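SAR-endolysin (Enterobacteria phage P1, PDB 1XJT) cleaves the beta-1,4 glycosidic links of host peptidoglycan once released from the inner membrane, taking part in the programmed lysis that frees the phage progeny. Local coordinates at residues A[10-15]-A[43-48]; A[28-33]-A[104-109]; A[112-117]-A[168-173]; A[20-25]-A[80-85]; A[99-104]-A[144-149]. One frame throughout, in Å; residues are numbered along the deposited sequence.

Interaction 1 (A[10-15]-A[43-48]); sequences GAICAI and GCRRDP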
# COMPACT_ATOMS: atom_id res chain seq x y z
N GLY A 10 -25.65 4.94 8.81
CA GLY A 10 -24.52 5.12 7.92
C GLY A 10 -23.43 5.99 8.51
O GLY A 10 -23.67 7.15 8.85
N ALA A 11 -22.25 5.39 8.69
CA ALA A 11 -21.01 6.11 8.98
C ALA A 11 -19.88 5.47 8.18
O ALA A 11 -18.90 6.13 7.81
CB ALA A 11 -20.70 6.06 10.47
N ILE A 12 -20.02 4.18 7.92
CA ILE A 12 -19.07 3.43 7.14
C ILE A 12 -19.39 3.62 5.66
O ILE A 12 -20.55 3.52 5.26
CB ILE A 12 -19.15 1.94 7.51
CG1 ILE A 12 -19.11 1.77 9.03
CG2 ILE A 12 -18.03 1.15 6.84
CD1 ILE A 12 -19.02 0.32 9.49
N CYS A 13 -18.37 3.91 4.86
CA CYS A 13 -18.56 4.14 3.44
C CYS A 13 -18.16 2.91 2.65
O CYS A 13 -17.59 1.96 3.21
CB CYS A 13 -17.76 5.35 2.98
SG CYS A 13 -16.17 5.47 3.82
N ALA A 14 -18.47 2.92 1.36
CA ALA A 14 -18.29 1.75 0.50
C ALA A 14 -16.97 1.81 -0.27
O ALA A 14 -16.75 2.70 -1.08
CB ALA A 14 -19.46 1.64 -0.47
N ILE A 15 -16.12 0.83 -0.01
CA ILE A 15 -14.85 0.70 -0.74
C ILE A 15 -15.11 0.51 -2.24
O ILE A 15 -14.53 1.20 -3.07
CB ILE A 15 -14.04 -0.49 -0.17
CG1 ILE A 15 -13.41 -0.11 1.17
CG2 ILE A 15 -12.94 -0.91 -1.12
CD1 ILE A 15 -13.18 -1.29 2.08
N GLY A 43 -10.21 -0.22 5.60
CA GLY A 43 -11.61 0.07 5.84
C GLY A 43 -11.93 1.47 5.35
O GLY A 43 -11.03 2.20 4.92
N CYS A 44 -13.20 1.83 5.41
CA CYS A 44 -13.68 3.11 4.90
C CYS A 44 -14.61 3.79 5.91
O CYS A 44 -15.60 3.19 6.35
CB CYS A 44 -14.37 2.90 3.55
SG CYS A 44 -14.83 4.42 2.69
N ARG A 45 -14.29 5.04 6.25
CA ARG A 45 -14.95 5.77 7.34
C ARG A 45 -15.14 7.26 7.02
O ARG A 45 -14.18 7.97 6.75
CB ARG A 45 -14.09 5.65 8.62
CG ARG A 45 -14.00 4.26 9.24
CD ARG A 45 -15.36 3.65 9.56
NE ARG A 45 -15.36 2.80 10.75
CZ ARG A 45 -14.92 1.54 10.80
NH1 ARG A 45 -14.98 0.87 11.94
NH2 ARG A 45 -14.41 0.95 9.72
N ARG A 46 -16.38 7.75 7.08
CA ARG A 46 -16.63 9.18 6.90
C ARG A 46 -16.29 10.01 8.15
O ARG A 46 -16.04 11.21 8.06
CB ARG A 46 -18.09 9.43 6.52
CG ARG A 46 -18.42 9.09 5.09
CD ARG A 46 -19.86 9.47 4.72
NE ARG A 46 -20.34 8.76 3.54
CZ ARG A 46 -20.59 7.46 3.49
NH1 ARG A 46 -21.04 6.91 2.37
NH2 ARG A 46 -20.39 6.69 4.55
N ASP A 47 -16.28 9.35 9.30
CA ASP A 47 -15.96 10.02 10.55
C ASP A 47 -14.50 9.76 10.92
O ASP A 47 -14.06 8.61 10.99
CB ASP A 47 -16.89 9.52 11.67
CG ASP A 47 -18.35 9.95 11.45
OD1 ASP A 47 -19.26 9.22 11.91
OD2 ASP A 47 -18.69 10.99 10.84
N PRO A 48 -13.73 10.83 11.12
CA PRO A 48 -12.34 10.70 11.55
C PRO A 48 -12.17 9.89 12.83
O PRO A 48 -12.94 10.08 13.78
CB PRO A 48 -11.91 12.16 11.78
CG PRO A 48 -12.82 12.97 10.94
CD PRO A 48 -14.12 12.24 10.93

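Interaction 2 (A[28-33]-A[104-109]); sequences VRTNQA and NAFSAM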
# COMPACT_ATOMS: atom_id res chain seq x y z
N VAL A 28 -4.72 6.39 -11.55
CA VAL A 28 -3.98 5.33 -10.89
C VAL A 28 -3.81 4.10 -11.80
O VAL A 28 -4.70 3.73 -12.56
CB VAL A 28 -4.60 4.94 -9.52
CG1 VAL A 28 -4.77 6.17 -8.61
CG2 VAL A 28 -5.89 4.24 -9.67
N ARG A 29 -2.63 3.51 -11.75
CA ARG A 29 -2.38 2.23 -12.43
C ARG A 29 -2.84 1.05 -11.62
O ARG A 29 -3.25 0.02 -12.20
CB ARG A 29 -0.89 2.08 -12.76
CG ARG A 29 -0.54 0.82 -13.51
CD ARG A 29 0.90 0.76 -13.96
NE ARG A 29 1.21 -0.62 -14.33
CZ ARG A 29 2.40 -1.19 -14.40
NH1 ARG A 29 3.51 -0.52 -14.11
NH2 ARG A 29 2.49 -2.48 -14.74
N THR A 30 -2.77 1.11 -10.30
CA THR A 30 -3.07 -0.10 -9.59
C THR A 30 -4.47 -0.61 -9.92
O THR A 30 -5.42 0.17 -10.14
CB THR A 30 -2.70 -0.11 -8.04
OG1 THR A 30 -3.83 0.03 -7.20
CG2 THR A 30 -1.76 0.93 -7.67
N ASN A 31 -4.55 -1.93 -10.05
CA ASN A 31 -5.73 -2.59 -10.54
C ASN A 31 -6.76 -2.82 -9.45
O ASN A 31 -6.53 -2.53 -8.27
CB ASN A 31 -5.34 -3.92 -11.24
CG ASN A 31 -4.61 -4.92 -10.34
OD1 ASN A 31 -4.67 -4.85 -9.12
ND2 ASN A 31 -3.95 -5.92 -10.97
N GLN A 32 -7.90 -3.32 -9.85
CA GLN A 32 -8.97 -3.64 -8.91
C GLN A 32 -8.54 -4.44 -7.68
O GLN A 32 -8.84 -4.07 -6.55
CB GLN A 32 -10.03 -4.40 -9.66
CG GLN A 32 -11.11 -4.98 -8.79
CD GLN A 32 -12.32 -4.11 -8.78
OE1 GLN A 32 -12.42 -3.16 -9.55
NE2 GLN A 32 -13.24 -4.42 -7.89
N ALA A 33 -7.84 -5.55 -7.92
CA ALA A 33 -7.38 -6.40 -6.83
C ALA A 33 -6.51 -5.66 -5.83
O ALA A 33 -6.63 -5.88 -4.62
CB ALA A 33 -6.62 -7.60 -7.40
N ASN A 104 0.02 -6.74 -11.76
CA ASN A 104 -0.23 -7.41 -10.47
C ASN A 104 0.91 -7.17 -9.48
O ASN A 104 0.66 -6.75 -8.35
CB ASN A 104 -0.48 -8.90 -10.63
CG ASN A 104 -1.88 -9.24 -11.10
OD1 ASN A 104 -2.85 -8.54 -10.81
ND2 ASN A 104 -1.99 -10.36 -11.79
N ALA A 105 2.14 -7.34 -9.93
CA ALA A 105 3.31 -6.97 -9.12
C ALA A 105 3.28 -5.47 -8.77
O ALA A 105 3.48 -5.09 -7.61
CB ALA A 105 4.64 -7.39 -9.81
N PHE A 106 3.02 -4.61 -9.76
CA PHE A 106 3.00 -3.20 -9.49
C PHE A 106 1.96 -2.84 -8.43
O PHE A 106 2.18 -2.00 -7.57
CB PHE A 106 2.73 -2.40 -10.79
CG PHE A 106 2.64 -0.93 -10.58
CD1 PHE A 106 3.79 -0.13 -10.59
CD2 PHE A 106 1.41 -0.33 -10.34
CE1 PHE A 106 3.69 1.26 -10.39
CE2 PHE A 106 1.33 1.04 -10.13
CZ PHE A 106 2.47 1.82 -10.15
N SER A 107 0.78 -3.44 -8.54
CA SER A 107 -0.31 -3.15 -7.62
C SER A 107 -0.00 -3.62 -6.20
O SER A 107 -0.36 -2.95 -5.24
CB SER A 107 -1.59 -3.79 -8.14
OG SER A 107 -1.92 -3.35 -9.43
N ALA A 108 0.66 -4.76 -6.09
CA ALA A 108 1.05 -5.31 -4.77
C ALA A 108 2.11 -4.47 -4.12
O ALA A 108 2.02 -4.13 -2.96
CB ALA A 108 1.54 -6.73 -4.93
N MSE A 109 3.11 -4.12 -4.89
CA MSE A 109 4.14 -3.15 -4.44
C MSE A 109 3.59 -1.82 -4.00
O MSE A 109 4.03 -1.26 -2.98
CB MSE A 109 5.19 -2.97 -5.53
CG MSE A 109 6.01 -4.19 -5.78
SE MSE A 109 7.08 -4.90 -4.23
CE MSE A 109 8.45 -3.49 -4.15

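Interaction 3 (A[112-117]-A[168-173]); sequences AAFNMG and KIRREK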
# COMPACT_ATOMS: atom_id res chain seq x y z
N ALA A 112 2.12 -2.14 -0.68
CA ALA A 112 3.16 -2.16 0.34
C ALA A 112 3.67 -0.75 0.65
O ALA A 112 3.85 -0.39 1.82
CB ALA A 112 4.33 -3.05 -0.11
N ALA A 113 3.92 0.04 -0.39
CA ALA A 113 4.40 1.38 -0.20
C ALA A 113 3.34 2.27 0.44
O ALA A 113 3.67 3.20 1.21
CB ALA A 113 4.88 1.96 -1.52
N PHE A 114 2.06 2.04 0.13
CA PHE A 114 0.96 2.81 0.70
C PHE A 114 0.94 2.63 2.21
O PHE A 114 0.69 3.59 2.97
CB PHE A 114 -0.36 2.31 0.08
CG PHE A 114 -1.59 3.06 0.50
CD1 PHE A 114 -2.22 2.78 1.70
CD2 PHE A 114 -2.18 3.98 -0.35
CE1 PHE A 114 -3.37 3.44 2.06
CE2 PHE A 114 -3.34 4.64 0.01
CZ PHE A 114 -3.92 4.38 1.23
N ASN A 115 1.20 1.39 2.61
CA ASN A 115 1.14 0.98 4.02
C ASN A 115 2.39 1.30 4.81
O ASN A 115 2.30 1.84 5.92
CB ASN A 115 0.85 -0.52 4.07
CG ASN A 115 0.74 -1.07 5.48
OD1 ASN A 115 1.22 -2.18 5.72
ND2 ASN A 115 0.10 -0.35 6.38
N MSE A 116 3.56 1.01 4.24
CA MSE A 116 4.83 1.11 4.98
C MSE A 116 5.62 2.39 4.69
O MSE A 116 6.53 2.77 5.46
CB MSE A 116 5.68 -0.09 4.63
CG MSE A 116 4.99 -1.42 4.92
SE MSE A 116 4.52 -1.60 6.83
CE MSE A 116 6.28 -2.09 7.41
N GLY A 117 5.27 3.05 3.59
CA GLY A 117 6.00 4.20 3.14
C GLY A 117 7.19 3.75 2.31
O GLY A 117 7.71 2.67 2.49
N LYS A 168 1.81 -9.66 8.77
CA LYS A 168 2.10 -10.94 8.14
C LYS A 168 1.00 -11.28 7.16
O LYS A 168 1.25 -11.52 5.97
CB LYS A 168 2.22 -12.06 9.18
CG LYS A 168 3.43 -11.98 10.06
CD LYS A 168 3.41 -13.08 11.09
CE LYS A 168 4.38 -12.78 12.23
NZ LYS A 168 5.64 -12.16 11.72
N ILE A 169 -0.23 -11.26 7.65
CA ILE A 169 -1.38 -11.53 6.80
C ILE A 169 -1.37 -10.61 5.57
O ILE A 169 -1.55 -11.06 4.43
CB ILE A 169 -2.68 -11.39 7.61
CG1 ILE A 169 -2.83 -12.56 8.58
CG2 ILE A 169 -3.88 -11.34 6.69
CD1 ILE A 169 -4.07 -12.47 9.44
N ARG A 170 -1.15 -9.31 5.79
CA ARG A 170 -1.20 -8.34 4.68
C ARG A 170 -0.09 -8.58 3.66
O ARG A 170 -0.34 -8.54 2.44
CB ARG A 170 -1.10 -6.89 5.15
CG ARG A 170 -1.02 -5.89 3.96
CD ARG A 170 -1.43 -4.48 4.32
NE ARG A 170 -1.47 -3.57 3.18
CZ ARG A 170 -2.02 -2.35 3.23
NH1 ARG A 170 -2.59 -1.92 4.35
NH2 ARG A 170 -2.03 -1.56 2.16
N ARG A 171 1.13 -8.78 4.15
CA ARG A 171 2.25 -8.97 3.23
C ARG A 171 2.05 -10.23 2.38
O ARG A 171 2.49 -10.30 1.22
CB ARG A 171 3.58 -9.07 3.98
CG ARG A 171 4.07 -7.79 4.62
CD ARG A 171 4.47 -6.67 3.67
NE ARG A 171 3.37 -5.75 3.39
CZ ARG A 171 2.99 -4.76 4.18
NH1 ARG A 171 3.55 -4.55 5.35
NH2 ARG A 171 1.98 -3.98 3.81
N GLU A 172 1.38 -11.23 2.94
CA GLU A 172 1.13 -12.48 2.24
C GLU A 172 0.04 -12.30 1.19
O GLU A 172 0.14 -12.86 0.09
CB GLU A 172 0.80 -13.58 3.24
CG GLU A 172 0.40 -14.93 2.64
CD GLU A 172 1.42 -15.52 1.69
OE1 GLU A 172 1.01 -16.33 0.83
OE2 GLU A 172 2.64 -15.19 1.80
N LYS A 173 -0.99 -11.51 1.51
CA LYS A 173 -2.00 -11.20 0.50
C LYS A 173 -1.34 -10.44 -0.66
O LYS A 173 -1.64 -10.68 -1.84
CB LYS A 173 -3.16 -10.37 1.08
CG LYS A 173 -4.11 -11.15 1.96
CD LYS A 173 -5.04 -10.21 2.72
CE LYS A 173 -5.84 -10.92 3.82
NZ LYS A 173 -7.13 -11.50 3.31

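Interaction 4 (A[20-25]-A[80-85]); sequences TIVMGN and DWEKNI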
# COMPACT_ATOMS: atom_id res chain seq x y z
N THR A 20 -14.58 2.40 -7.92
CA THR A 20 -15.08 2.78 -9.24
C THR A 20 -14.74 4.23 -9.59
O THR A 20 -14.43 4.54 -10.73
CB THR A 20 -16.62 2.53 -9.38
OG1 THR A 20 -17.35 3.57 -8.74
CG2 THR A 20 -17.06 1.27 -8.66
N ILE A 21 -14.78 5.12 -8.62
CA ILE A 21 -14.44 6.52 -8.87
C ILE A 21 -12.96 6.69 -9.22
O ILE A 21 -12.60 7.39 -10.17
CB ILE A 21 -14.78 7.37 -7.65
CG1 ILE A 21 -16.30 7.54 -7.53
CG2 ILE A 21 -14.11 8.73 -7.76
CD1 ILE A 21 -16.77 8.00 -6.15
N VAL A 22 -12.10 6.06 -8.43
CA VAL A 22 -10.67 6.23 -8.59
C VAL A 22 -10.25 5.61 -9.91
O VAL A 22 -9.53 6.23 -10.68
CB VAL A 22 -9.93 5.58 -7.42
CG1 VAL A 22 -8.43 5.35 -7.74
CG2 VAL A 22 -10.13 6.38 -6.17
N MSE A 23 -10.70 4.39 -10.18
CA MSE A 23 -10.44 3.78 -11.47
C MSE A 23 -11.00 4.58 -12.63
O MSE A 23 -10.42 4.62 -13.70
CB MSE A 23 -10.98 2.36 -11.51
CG MSE A 23 -10.22 1.42 -10.62
SE MSE A 23 -10.88 -0.43 -10.76
CE MSE A 23 -11.20 -0.47 -12.63
N GLY A 24 -12.16 5.20 -12.42
CA GLY A 24 -12.77 5.98 -13.48
C GLY A 24 -11.93 7.19 -13.87
O GLY A 24 -11.94 7.60 -15.03
N ASN A 25 -11.20 7.76 -12.91
CA ASN A 25 -10.43 8.99 -13.18
C ASN A 25 -9.27 8.77 -14.11
O ASN A 25 -8.84 9.69 -14.78
CB ASN A 25 -9.92 9.62 -11.90
CG ASN A 25 -11.01 10.25 -11.08
OD1 ASN A 25 -12.10 10.52 -11.58
ND2 ASN A 25 -10.71 10.50 -9.82
N ASP A 80 -9.01 11.95 -1.82
CA ASP A 80 -7.97 11.70 -0.81
C ASP A 80 -7.27 10.37 -1.07
O ASP A 80 -6.02 10.27 -1.01
CB ASP A 80 -8.59 11.64 0.59
CG ASP A 80 -9.14 12.99 1.07
OD1 ASP A 80 -9.07 14.00 0.33
OD2 ASP A 80 -9.68 13.11 2.19
N TRP A 81 -8.06 9.33 -1.34
CA TRP A 81 -7.49 7.99 -1.52
C TRP A 81 -6.61 7.98 -2.75
O TRP A 81 -5.48 7.49 -2.69
CB TRP A 81 -8.58 6.94 -1.66
CG TRP A 81 -8.13 5.52 -1.47
CD1 TRP A 81 -7.09 5.07 -0.71
CD2 TRP A 81 -8.75 4.35 -2.02
NE1 TRP A 81 -7.02 3.69 -0.77
CE2 TRP A 81 -8.02 3.23 -1.57
CE3 TRP A 81 -9.85 4.13 -2.86
CZ2 TRP A 81 -8.37 1.93 -1.91
CZ3 TRP A 81 -10.18 2.83 -3.21
CH2 TRP A 81 -9.44 1.75 -2.74
N GLU A 82 -7.13 8.52 -3.85
CA GLU A 82 -6.36 8.67 -5.08
C GLU A 82 -5.01 9.31 -4.78
O GLU A 82 -3.98 8.84 -5.21
CB GLU A 82 -7.12 9.53 -6.12
CG GLU A 82 -6.56 9.43 -7.54
CD GLU A 82 -7.28 10.29 -8.57
OE1 GLU A 82 -7.31 9.91 -9.74
OE2 GLU A 82 -7.83 11.36 -8.23
N LYS A 83 -5.02 10.42 -4.08
CA LYS A 83 -3.77 11.15 -3.86
C LYS A 83 -2.73 10.27 -3.16
O LYS A 83 -1.55 10.25 -3.53
CB LYS A 83 -4.05 12.38 -3.02
CG LYS A 83 -2.85 13.31 -2.81
CD LYS A 83 -3.25 14.52 -1.94
CE LYS A 83 -2.20 15.71 -1.96
NZ LYS A 83 -2.61 16.94 -1.18
N ASN A 84 -3.19 9.54 -2.16
CA ASN A 84 -2.31 8.68 -1.39
C ASN A 84 -1.83 7.51 -2.23
O ASN A 84 -0.65 7.13 -2.14
CB ASN A 84 -2.99 8.22 -0.11
CG ASN A 84 -3.11 9.34 0.89
OD1 ASN A 84 -2.16 10.09 1.10
ND2 ASN A 84 -4.30 9.48 1.49
N ILE A 85 -2.71 6.94 -3.04
CA ILE A 85 -2.31 5.90 -3.99
C ILE A 85 -1.22 6.38 -4.96
O ILE A 85 -0.24 5.68 -5.22
CB ILE A 85 -3.50 5.35 -4.80
CG1 ILE A 85 -4.52 4.66 -3.88
CG2 ILE A 85 -3.01 4.27 -5.79
CD1 ILE A 85 -5.91 4.49 -4.51
O HOH W 1 -7.28 7.53 -10.81

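Interaction 5 (A[99-104]-A[144-149]); sequences KDMPDN and GEWVNM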
# COMPACT_ATOMS: atom_id res chain seq x y z
N LYS A 99 7.65 0.80 -13.84
CA LYS A 99 7.24 0.92 -15.25
C LYS A 99 7.53 -0.35 -16.01
O LYS A 99 6.92 -0.62 -17.01
CB LYS A 99 7.94 2.06 -15.96
CG LYS A 99 7.60 3.45 -15.41
CD LYS A 99 7.30 4.49 -16.45
CE LYS A 99 8.06 4.27 -17.77
NZ LYS A 99 7.17 4.51 -18.96
N ASP A 100 8.48 -1.14 -15.52
CA ASP A 100 8.86 -2.37 -16.20
C ASP A 100 8.16 -3.65 -15.73
O ASP A 100 8.28 -4.69 -16.38
CB ASP A 100 10.38 -2.58 -16.09
CG ASP A 100 11.19 -1.50 -16.76
OD1 ASP A 100 10.80 -0.99 -17.81
OD2 ASP A 100 12.26 -1.10 -16.28
N MSE A 101 7.49 -3.62 -14.58
CA MSE A 101 6.89 -4.81 -14.01
C MSE A 101 5.45 -4.91 -14.43
O MSE A 101 4.87 -3.94 -14.92
CB MSE A 101 7.01 -4.84 -12.50
CG MSE A 101 6.11 -3.89 -11.78
SE MSE A 101 6.43 -3.88 -9.84
CE MSE A 101 8.30 -3.16 -9.83
N PRO A 102 4.87 -6.10 -14.37
CA PRO A 102 3.46 -6.21 -14.72
C PRO A 102 2.51 -5.58 -13.69
O PRO A 102 2.92 -5.26 -12.55
CB PRO A 102 3.23 -7.72 -14.82
CG PRO A 102 4.55 -8.28 -14.83
CD PRO A 102 5.47 -7.41 -14.07
N ASP A 103 1.25 -5.49 -14.06
CA ASP A 103 0.26 -4.80 -13.25
C ASP A 103 0.07 -5.41 -11.87
O ASP A 103 -0.10 -4.66 -10.91
CB ASP A 103 -1.10 -4.81 -13.96
CG ASP A 103 -1.25 -3.70 -15.00
OD1 ASP A 103 -0.33 -2.90 -15.23
OD2 ASP A 103 -2.31 -3.55 -15.63
N ASN A 104 0.02 -6.74 -11.76
CA ASN A 104 -0.23 -7.41 -10.47
C ASN A 104 0.91 -7.17 -9.48
O ASN A 104 0.66 -6.75 -8.35
CB ASN A 104 -0.48 -8.90 -10.63
CG ASN A 104 -1.88 -9.24 -11.10
OD1 ASN A 104 -2.85 -8.54 -10.81
ND2 ASN A 104 -1.99 -10.36 -11.79
N GLY A 144 15.05 -6.50 -12.13
CA GLY A 144 13.91 -6.92 -12.93
C GLY A 144 13.51 -8.36 -12.64
O GLY A 144 12.87 -9.01 -13.47
N GLU A 145 13.86 -8.83 -11.44
CA GLU A 145 13.59 -10.19 -11.03
C GLU A 145 12.33 -10.19 -10.19
O GLU A 145 12.37 -10.20 -8.95
CB GLU A 145 14.78 -10.70 -10.22
CG GLU A 145 16.01 -10.92 -11.05
CD GLU A 145 15.93 -12.17 -11.88
OE1 GLU A 145 16.72 -12.29 -12.85
OE2 GLU A 145 15.09 -13.05 -11.58
N TRP A 146 11.19 -10.12 -10.87
CA TRP A 146 9.94 -9.87 -10.17
C TRP A 146 9.55 -10.93 -9.18
O TRP A 146 8.94 -10.62 -8.14
CB TRP A 146 8.75 -9.57 -11.12
CG TRP A 146 9.12 -8.68 -12.33
CD1 TRP A 146 8.97 -8.99 -13.65
CD2 TRP A 146 9.73 -7.38 -12.29
NE1 TRP A 146 9.46 -7.97 -14.44
CE2 TRP A 146 9.93 -6.97 -13.63
CE3 TRP A 146 10.13 -6.52 -11.27
CZ2 TRP A 146 10.49 -5.73 -13.96
CZ3 TRP A 146 10.68 -5.30 -11.60
CH2 TRP A 146 10.85 -4.92 -12.94
N VAL A 147 9.80 -12.20 -9.50
CA VAL A 147 9.34 -13.26 -8.60
C VAL A 147 10.11 -13.16 -7.28
O VAL A 147 9.50 -13.18 -6.19
CB VAL A 147 9.48 -14.62 -9.24
CG1 VAL A 147 9.39 -15.75 -8.18
CG2 VAL A 147 8.42 -14.81 -10.31
N ASN A 148 11.42 -12.98 -7.39
CA ASN A 148 12.26 -12.83 -6.20
C ASN A 148 11.84 -11.61 -5.38
O ASN A 148 11.82 -11.65 -4.15
CB ASN A 148 13.74 -12.71 -6.58
CG ASN A 148 14.33 -13.97 -7.10
OD1 ASN A 148 13.76 -15.06 -6.96
ND2 ASN A 148 15.51 -13.85 -7.70
N MSE A 149 11.54 -10.51 -6.07
CA MSE A 149 11.06 -9.26 -5.45
C MSE A 149 9.78 -9.56 -4.62
O MSE A 149 9.71 -9.31 -3.40
CB MSE A 149 10.81 -8.21 -6.53
CG MSE A 149 10.32 -6.82 -6.04
SE MSE A 149 9.57 -5.76 -7.37
CE MSE A 149 8.05 -6.84 -7.83

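Interaction 1 (A[10-15]-A[43-48])
Cys13 and Cys44 are joined by a disulfide, SG of Cys13 lying 2.0 Å from SG of Cys44 with a torsion of -109° about the S-S bond. The two sulfurs leave their chains differently: SG of Cys44 stands opposite its backbone N (chi1 -173°), whereas SG of Cys13 is tucked between its own N and carbonyl carbon (chi1 37°). Two backbone bonds follow on the Ala11/Arg46 side of the crosslink. N of Cys13 gives its hydrogen to O of Cys44 at 3.2 Å, and N of Arg46 donates to O of Ala11 at 3.1 Å in a nearly straight bond. Together they make an isolated antiparallel beta bridge between Ile12 and Arg45; CG2 of Ile12 also lies 3.2 Å from O of Cys44. This is the disulfide of the active, soluble endolysin: it pairs Cys44 with a cysteine of the signal-anchor segment, whereas in the inactive membrane-bound form Cys44 is bonded to the catalytic Cys51. Arg46 reaches across to the 10-15 segment, its extended chain setting one guanidinium face over CB of Cys13. NH2 makes a weak bond of 3.3 Å to O of Ile12, while NH1 forms a salt bridge with Asp74, its main polar partner. On the Ile15 side of the disulfide, CG1 of Ile15 meets CB of Cys44 at 4.0 Å. Both cysteines also rest on Ile77 of helix 74-95, and Gly43, with positive phi, leads the chain out of helix 32-42 directly after Glu42, the probable catalytic acid.

Interaction 2 (A[28-33]-A[104-109])
Arg29 lies flat along the ring of Phe106, the guanidinium and ring planes only 13° apart and their centres separated by 4.4 Å. The cation sits off-centre, toward the CB end of the phenylalanine, and it is the aliphatic part that covers the ring more squarely: CD of Arg29 is 4.0 Å from the centroid of Phe106 in a CH-pi contact. An arginine chain stretched from its backbone outward (chi1 -178°) gives this long overlap. Each of its three nitrogens has a partner, with NE in a salt bridge to Asp103, NH1 bonded to O of Gly98 and NH2 to O of Met101, which should restrict rotation of the plate. The Thr30 side chain crosses that of Phe106 at about a right angle, CG2 of Thr30 4.0 Å from CE2 of Phe106. The loop thus docks on the first turns of helix 103-116 just before helix 32-42 begins, and Asn31 is the N-cap of helix 32-42, its OD1 accepting from N of Gly34. The amide nitrogen of the cap turns to the other helix: ND2 of Asn31 donates to OD1 of Asn104 at 2.8 Å, in a bent bond of 135°, with the two amide planes steeply inclined to each other. Backbone N of Asn31 points straight at OG of Ser107, 3.1 Å away, and that hydroxyl is also bonded to O of Asp103.

Interaction 3 (A[112-117]-A[168-173])
The C-terminal turns of helix 103-116 and the middle of helix 165-179 run nearly antiparallel near the centre of the molecule, bridged by two long arginines that meet Asn115; the axes of 112-116 and 168-173 stay 11.6 Å apart at the closest. Asn115 is the hub. Its OD1 accepts from NH2 of Arg171 at 2.7 Å, a straight bond of 167° lying in the carbonyl plane on a lone pair, and more weakly from NH1 of Arg171 at 3.3 Å. The same amide is stacked on Arg170, the planes 4° apart, with CB of Asn115 3.5 Å from CZ of Arg170, over the centre of the guanidinium. Within this phage-lysozyme helical domain the contact lies beside Glu42, the probable catalytic acid: Phe114 touches Glu42, and NH1 of Arg170 makes a long, weak ion pair with it. Extended from CG to NE, Arg170 crosses to the other helix, where NH2 bonds to Ser111, while NE is held by Glu174. Arg171 instead bends at chi2 and chi3 (chi3 93°), which carries its tip to Asn115 and lets NH1 lie 3.4 Å from SE of Met116. Its NE shares Glu174, and its NH1 also donates to O of Phe156.

Interaction 4 (A[20-25]-A[80-85])
OE1 of Glu82 is gripped from several sides. A water donates to it at 2.6 Å and also to O of Val22 at 2.6 Å, linking the carboxylate to the backbone of helix 15-25. Asn27 ND2 gives it a further hydrogen bond. Asn25 adds little more than a loose fork: its ND2 makes weak bonds of 3.5 Å to OE1 and 3.4 Å to OE2 of Glu82, with amide and carboxylate planes 39° apart, while CB of Asn25 lies against OE1. An outstretched glutamate, CG opposite the backbone N and chi2 -179°, takes the carboxylate across to this helix. Deeper in, Val22 is the apolar wedge. Its CG2 rests 4.0 Å from CE3 of Trp81, and its CG1 meets CD1 of Ile85 tip to tip at 4.2 Å, the latter methyl itself lying over the centre of the Trp81 ring. Trp81 continues inward to Phe114, their ring planes about perpendicular. The axes of the two helical segments, 10.1 Å apart at their closest, cross at -58°, a packing of helix on helix by which the released signal-anchor segment, predicted to span the membrane, becomes part of the soluble lysozyme fold.

Interaction 5 (A[99-104]-A[144-149])
The indole of Trp146 is covered on both faces. On one, CB of Met101 stands 3.5 Å from the centroid of the six-membered ring, 4° off its normal, and CD of Pro102 lies 4.1 Å from the centroid of the five-membered ring; both are CH-pi contacts. The opposite face carries O of Gly144, over the ring centre. O of Asp100 comes obliquely to 3.4 Å from CZ2 of Trp146. Thus three successive residues, Asp100 to Pro102, follow the length of the indole. Met101, a selenomethionine, has its CG held between backbone N and carbonyl carbon (chi1 73°), and a further bend at chi3 turns CE over to CZ3 of Trp146 at 3.7 Å. SE makes an oblique Met-aromatic contact with the six-membered ring at 5.3 Å. CE of Met101 also packs on SE of Met149 at 3.8 Å, and the two selenomethionine side chains cross at about a right angle, against Met109 of helix 103-116. Asp100 turns its carboxylate to Arg97. Gly144 closes helix 136-142 in a Schellman motif, and the turn from there into helix 146-150 packs, with that helix's start, on the loop leading into helix 103-116, away from the active site.

How the interactions relate
From the N terminus, interaction 1 closes the first loop, wrapping the signal-anchor helix 15-25 and helix 32-42 and bringing residue 13 back to residue 44. Interaction 4 starts inside that loop and crosses it, carrying helix 15-25 to helix 74-95; interaction 2 crosses both, leading from the start of helix 32-42 to helix 103-116. Interactions 2 and 4 touch through Val28 on Val22 and Ile85. Interaction 5 opens just before the second segment of interaction 2, shares Asn104 with it, and crosses it and interaction 3. Interaction 3 closes last, tying helix 103-116 to the C-terminal helix 165-179 and meeting interaction 4 at Phe114 and Trp81.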